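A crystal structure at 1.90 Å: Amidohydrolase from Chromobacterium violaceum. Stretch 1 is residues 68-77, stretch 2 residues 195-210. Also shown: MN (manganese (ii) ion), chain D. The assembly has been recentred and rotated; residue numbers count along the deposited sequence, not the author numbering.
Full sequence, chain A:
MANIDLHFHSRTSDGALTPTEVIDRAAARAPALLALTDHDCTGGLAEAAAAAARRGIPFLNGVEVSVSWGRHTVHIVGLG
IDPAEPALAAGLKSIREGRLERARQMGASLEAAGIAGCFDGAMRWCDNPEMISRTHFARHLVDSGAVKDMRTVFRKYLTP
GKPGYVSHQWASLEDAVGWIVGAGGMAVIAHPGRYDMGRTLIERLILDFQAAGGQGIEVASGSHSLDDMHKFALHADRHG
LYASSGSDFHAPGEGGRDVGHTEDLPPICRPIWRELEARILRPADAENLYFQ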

# COMPACT_ATOMS: atom_id res chain seq x y z
N SER A 68 -8.84 -4.74 9.09
CA SER A 68 -8.79 -4.77 10.55
C SER A 68 -8.75 -6.24 10.96
O SER A 68 -9.66 -7.01 10.62
CB SER A 68 -10.00 -4.07 11.18
OG SER A 68 -10.06 -2.70 10.80
N TRP A 69 -7.68 -6.62 11.64
CA TRP A 69 -7.53 -7.99 12.11
C TRP A 69 -7.36 -7.90 13.62
O TRP A 69 -6.32 -7.45 14.12
CB TRP A 69 -6.29 -8.60 11.44
CG TRP A 69 -5.96 -10.04 11.81
CD1 TRP A 69 -6.63 -11.17 11.41
CD2 TRP A 69 -4.86 -10.48 12.60
NE1 TRP A 69 -6.01 -12.28 11.93
CE2 TRP A 69 -4.92 -11.89 12.67
CE3 TRP A 69 -3.83 -9.81 13.28
CZ2 TRP A 69 -3.99 -12.65 13.37
CZ3 TRP A 69 -2.89 -10.58 13.99
CH2 TRP A 69 -2.99 -11.98 14.03
N GLY A 70 -8.38 -8.33 14.36
CA GLY A 70 -8.40 -8.06 15.79
C GLY A 70 -8.27 -6.57 16.05
O GLY A 70 -8.98 -5.76 15.45
N ARG A 71 -7.36 -6.19 16.96
CA ARG A 71 -7.15 -4.78 17.29
C ARG A 71 -6.16 -4.11 16.33
O ARG A 71 -5.82 -2.94 16.49
CB ARG A 71 -6.61 -4.64 18.72
CG ARG A 71 -5.10 -4.84 18.83
CD ARG A 71 -4.55 -4.37 20.18
NE ARG A 71 -3.21 -3.79 20.05
CZ ARG A 71 -2.08 -4.43 20.35
NH1 ARG A 71 -2.12 -5.68 20.80
NH2 ARG A 71 -0.91 -3.82 20.20
N HIS A 72 -5.69 -4.86 15.34
CA HIS A 72 -4.64 -4.39 14.45
C HIS A 72 -5.19 -3.96 13.10
O HIS A 72 -6.08 -4.60 12.56
CB HIS A 72 -3.60 -5.49 14.22
CG HIS A 72 -3.02 -6.05 15.48
ND1 HIS A 72 -1.88 -5.53 16.06
CD2 HIS A 72 -3.41 -7.07 16.27
CE1 HIS A 72 -1.61 -6.20 17.16
NE2 HIS A 72 -2.52 -7.15 17.31
N THR A 73 -4.65 -2.86 12.57
CA THR A 73 -4.84 -2.53 11.17
C THR A 73 -3.67 -3.10 10.39
O THR A 73 -2.52 -2.79 10.68
CB THR A 73 -4.88 -1.00 10.95
OG1 THR A 73 -5.94 -0.44 11.71
CG2 THR A 73 -5.09 -0.69 9.48
N VAL A 74 -3.96 -3.97 9.42
CA VAL A 74 -2.91 -4.48 8.54
C VAL A 74 -3.24 -4.12 7.09
O VAL A 74 -4.39 -3.80 6.76
CB VAL A 74 -2.69 -6.02 8.69
CG1 VAL A 74 -2.22 -6.37 10.11
CG2 VAL A 74 -3.93 -6.78 8.33
N HIS A 75 -2.23 -4.15 6.23
CA HIS A 75 -2.43 -3.85 4.82
C HIS A 75 -2.06 -5.04 3.96
O HIS A 75 -0.98 -5.61 4.10
CB HIS A 75 -1.61 -2.61 4.42
CG HIS A 75 -2.15 -1.33 4.96
ND1 HIS A 75 -1.44 -0.15 4.93
CD2 HIS A 75 -3.34 -1.04 5.53
CE1 HIS A 75 -2.17 0.82 5.46
NE2 HIS A 75 -3.34 0.31 5.82
N ILE A 76 -2.99 -5.43 3.08
CA ILE A 76 -2.78 -6.57 2.19
C ILE A 76 -2.73 -6.07 0.75
O ILE A 76 -3.71 -5.55 0.23
CB ILE A 76 -3.91 -7.64 2.32
CG1 ILE A 76 -4.05 -8.11 3.78
CG2 ILE A 76 -3.68 -8.81 1.36
CD1 ILE A 76 -2.78 -8.76 4.34
N VAL A 77 -1.57 -6.22 0.12
CA VAL A 77 -1.39 -5.86 -1.28
C VAL A 77 -1.93 -6.97 -2.19
O VAL A 77 -1.76 -8.15 -1.90
CB VAL A 77 0.12 -5.63 -1.58
CG1 VAL A 77 0.41 -5.79 -3.08
CG2 VAL A 77 0.57 -4.27 -1.06
MN MN D . 0.56 0.04 3.99
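Stretch 2 195-210: YDMGRTLIERLILDFQ

Stretch 2 approaches the hairpin of stretch 1 first as an extended segment, Tyr 195 to Met 197, and then as a helix that begins at Arg 199, with Gly 198 at the N-cap position. The helix runs broadly along strand 72-77, the N-to-C directions differing by 49° (signed crossing angle -49°) and the axes approaching to 12.4 Å. The nearest CA atoms remain well apart: those of Trp 69 and Leu 205 lie 8.3 Å apart, those of Val 74 and Tyr 195 7.3 Å, and those of Ile 76 and Phe 209 9.4 Å, and side chains fill most of the space between.

Apolar packing centres on Trp 69, whose indole extends across the helix. Leu 205 covers one face of this ring, its CD1 4.0 Å from the centroid of the six-membered ring in a CH-pi contact, while CH2 of Trp 69 lies 4.0 Å from CD2 of Leu 201. Met 197 reaches in with an extended side chain (chi1 m, chi2 and chi3 t), so that its CE meets CZ3 of Trp 69 at 3.6 Å, CG of His 72 at 3.6 Å over the imidazole face, and CG1 of Val 74 at 3.9 Å. That same CG1 of Val 74 stands almost directly above the Tyr 195 ring, 3.9 Å from its centroid. Farther along, CD1 of Ile 76 touches CE1 of Phe 209 at 4.1 Å.

Two direct hydrogen bonds join the stretches. Trp 69 NE1 donates to Asp 208 OD2 (2.9 Å) at the indole edge, and backbone N of His 75 donates to OH of Tyr 195 (2.9 Å) in nearly linear geometry; ND1 of His 75 binds the manganese ion at 2.2 Å.

At the exposed turn, NH2 of Arg 71 forms a salt bridge with OD2 of Asp 196 (2.9 Å). Water 1 reinforces this link, accepting from Arg 71 NH1 (2.9 Å) and donating to Asp 196 O (2.8 Å).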

# COMPACT_ATOMS: atom_id res chain seq x y z
N TYR A 195 4.10 -3.65 11.95
CA TYR A 195 2.99 -4.04 12.82
C TYR A 195 3.48 -4.24 14.26
O TYR A 195 4.63 -4.67 14.47
CB TYR A 195 2.32 -5.31 12.30
CG TYR A 195 1.83 -5.21 10.86
CD1 TYR A 195 1.25 -4.04 10.39
CD2 TYR A 195 1.95 -6.29 9.99
CE1 TYR A 195 0.81 -3.94 9.08
CE2 TYR A 195 1.50 -6.20 8.67
CZ TYR A 195 0.93 -5.02 8.23
OH TYR A 195 0.48 -4.91 6.92
N ASP A 196 2.64 -3.96 15.25
CA ASP A 196 3.13 -4.16 16.61
C ASP A 196 2.75 -5.58 16.99
O ASP A 196 1.72 -5.85 17.62
CB ASP A 196 2.44 -3.14 17.53
CG ASP A 196 2.79 -3.33 19.02
OD1 ASP A 196 3.95 -3.68 19.35
OD2 ASP A 196 1.89 -3.08 19.86
N MET A 197 3.69 -6.49 16.70
CA MET A 197 3.47 -7.92 16.81
C MET A 197 4.82 -8.59 17.04
O MET A 197 5.79 -8.26 16.36
CB MET A 197 2.86 -8.47 15.52
CG MET A 197 1.47 -7.91 15.16
SD MET A 197 0.86 -8.64 13.62
CE MET A 197 -0.68 -7.74 13.39
N GLY A 198 4.86 -9.58 17.92
CA GLY A 198 6.05 -10.37 18.13
C GLY A 198 5.98 -11.57 17.21
O GLY A 198 5.08 -11.64 16.36
N ARG A 199 6.91 -12.51 17.35
CA ARG A 199 6.94 -13.61 16.38
C ARG A 199 5.70 -14.49 16.47
O ARG A 199 5.34 -15.16 15.51
CB ARG A 199 8.22 -14.44 16.51
CG ARG A 199 8.51 -14.97 17.89
CD ARG A 199 9.80 -15.78 17.85
NE ARG A 199 10.46 -15.88 19.15
CZ ARG A 199 10.30 -16.91 19.97
NH1 ARG A 199 9.51 -17.91 19.63
NH2 ARG A 199 10.93 -16.92 21.14
N THR A 200 5.05 -14.49 17.63
CA THR A 200 3.84 -15.30 17.78
C THR A 200 2.64 -14.71 17.02
O THR A 200 1.93 -15.43 16.31
CB THR A 200 3.51 -15.53 19.26
OG1 THR A 200 4.55 -16.33 19.84
CG2 THR A 200 2.17 -16.24 19.42
N LEU A 201 2.41 -13.41 17.17
CA LEU A 201 1.34 -12.74 16.43
C LEU A 201 1.58 -12.75 14.93
O LEU A 201 0.65 -12.93 14.15
CB LEU A 201 1.14 -11.31 16.93
CG LEU A 201 0.10 -11.18 18.04
CD1 LEU A 201 -0.14 -9.72 18.37
CD2 LEU A 201 -1.20 -11.87 17.62
N ILE A 202 2.83 -12.54 14.52
CA ILE A 202 3.18 -12.61 13.11
C ILE A 202 2.84 -13.98 12.54
O ILE A 202 2.25 -14.10 11.46
CB ILE A 202 4.69 -12.32 12.86
CG1 ILE A 202 5.01 -10.83 13.08
CG2 ILE A 202 5.07 -12.72 11.43
CD1 ILE A 202 4.36 -9.91 12.07
N GLU A 203 3.20 -15.03 13.28
CA GLU A 203 2.88 -16.39 12.86
C GLU A 203 1.38 -16.60 12.75
O GLU A 203 0.91 -17.22 11.81
CB GLU A 203 3.49 -17.40 13.83
CG GLU A 203 2.94 -18.80 13.66
CD GLU A 203 4.01 -19.82 13.31
OE1 GLU A 203 5.06 -19.41 12.76
OE2 GLU A 203 3.80 -21.02 13.57
N ARG A 204 0.64 -16.10 13.73
CA ARG A 204 -0.82 -16.20 13.75
C ARG A 204 -1.43 -15.48 12.54
O ARG A 204 -2.33 -16.00 11.87
CB ARG A 204 -1.37 -15.59 15.05
CG ARG A 204 -2.84 -15.82 15.28
CD ARG A 204 -3.11 -17.31 15.41
NE ARG A 204 -4.39 -17.70 14.82
CZ ARG A 204 -4.61 -18.84 14.17
NH1 ARG A 204 -3.63 -19.73 14.02
NH2 ARG A 204 -5.82 -19.09 13.67
N LEU A 205 -0.94 -14.27 12.27
CA LEU A 205 -1.38 -13.51 11.11
C LEU A 205 -1.13 -14.27 9.81
O LEU A 205 -2.01 -14.36 8.95
CB LEU A 205 -0.70 -12.14 11.07
CG LEU A 205 -0.97 -11.30 9.82
CD1 LEU A 205 -2.49 -11.02 9.63
CD2 LEU A 205 -0.18 -9.98 9.86
N ILE A 206 0.09 -14.80 9.66
CA ILE A 206 0.44 -15.62 8.48
C ILE A 206 -0.47 -16.84 8.31
O ILE A 206 -0.97 -17.09 7.21
CB ILE A 206 1.92 -16.07 8.52
CG1 ILE A 206 2.85 -14.85 8.32
CG2 ILE A 206 2.17 -17.15 7.46
CD1 ILE A 206 4.31 -15.18 8.46
N LEU A 207 -0.69 -17.59 9.38
CA LEU A 207 -1.57 -18.76 9.32
C LEU A 207 -3.00 -18.38 8.89
O LEU A 207 -3.58 -19.03 8.03
CB LEU A 207 -1.59 -19.49 10.66
CG LEU A 207 -0.25 -20.14 11.01
CD1 LEU A 207 -0.35 -20.96 12.29
CD2 LEU A 207 0.23 -21.02 9.84
N ASP A 208 -3.55 -17.33 9.49
CA ASP A 208 -4.86 -16.81 9.10
C ASP A 208 -4.87 -16.37 7.63
O ASP A 208 -5.81 -16.62 6.87
CB ASP A 208 -5.24 -15.62 9.99
CG ASP A 208 -5.68 -16.03 11.38
OD1 ASP A 208 -5.57 -17.22 11.73
OD2 ASP A 208 -6.16 -15.14 12.13
N PHE A 209 -3.80 -15.67 7.25
CA PHE A 209 -3.61 -15.14 5.89
C PHE A 209 -3.62 -16.29 4.87
O PHE A 209 -4.37 -16.28 3.89
CB PHE A 209 -2.29 -14.35 5.88
CG PHE A 209 -1.85 -13.87 4.52
CD1 PHE A 209 -2.52 -12.82 3.87
CD2 PHE A 209 -0.73 -14.42 3.92
CE1 PHE A 209 -2.10 -12.37 2.63
CE2 PHE A 209 -0.29 -13.96 2.67
CZ PHE A 209 -0.98 -12.94 2.02
N GLN A 210 -2.79 -17.29 5.12
CA GLN A 210 -2.76 -18.48 4.27
C GLN A 210 -4.10 -19.22 4.20
O GLN A 210 -4.55 -19.58 3.11
CB GLN A 210 -1.65 -19.42 4.72
CG GLN A 210 -0.26 -18.92 4.36
CD GLN A 210 0.81 -19.95 4.68
OE1 GLN A 210 1.02 -20.29 5.84
NE2 GLN A 210 1.48 -20.45 3.64
O HOH W 1 0.58 -6.51 20.06
O HOH W 2 -0.28 -3.72 14.73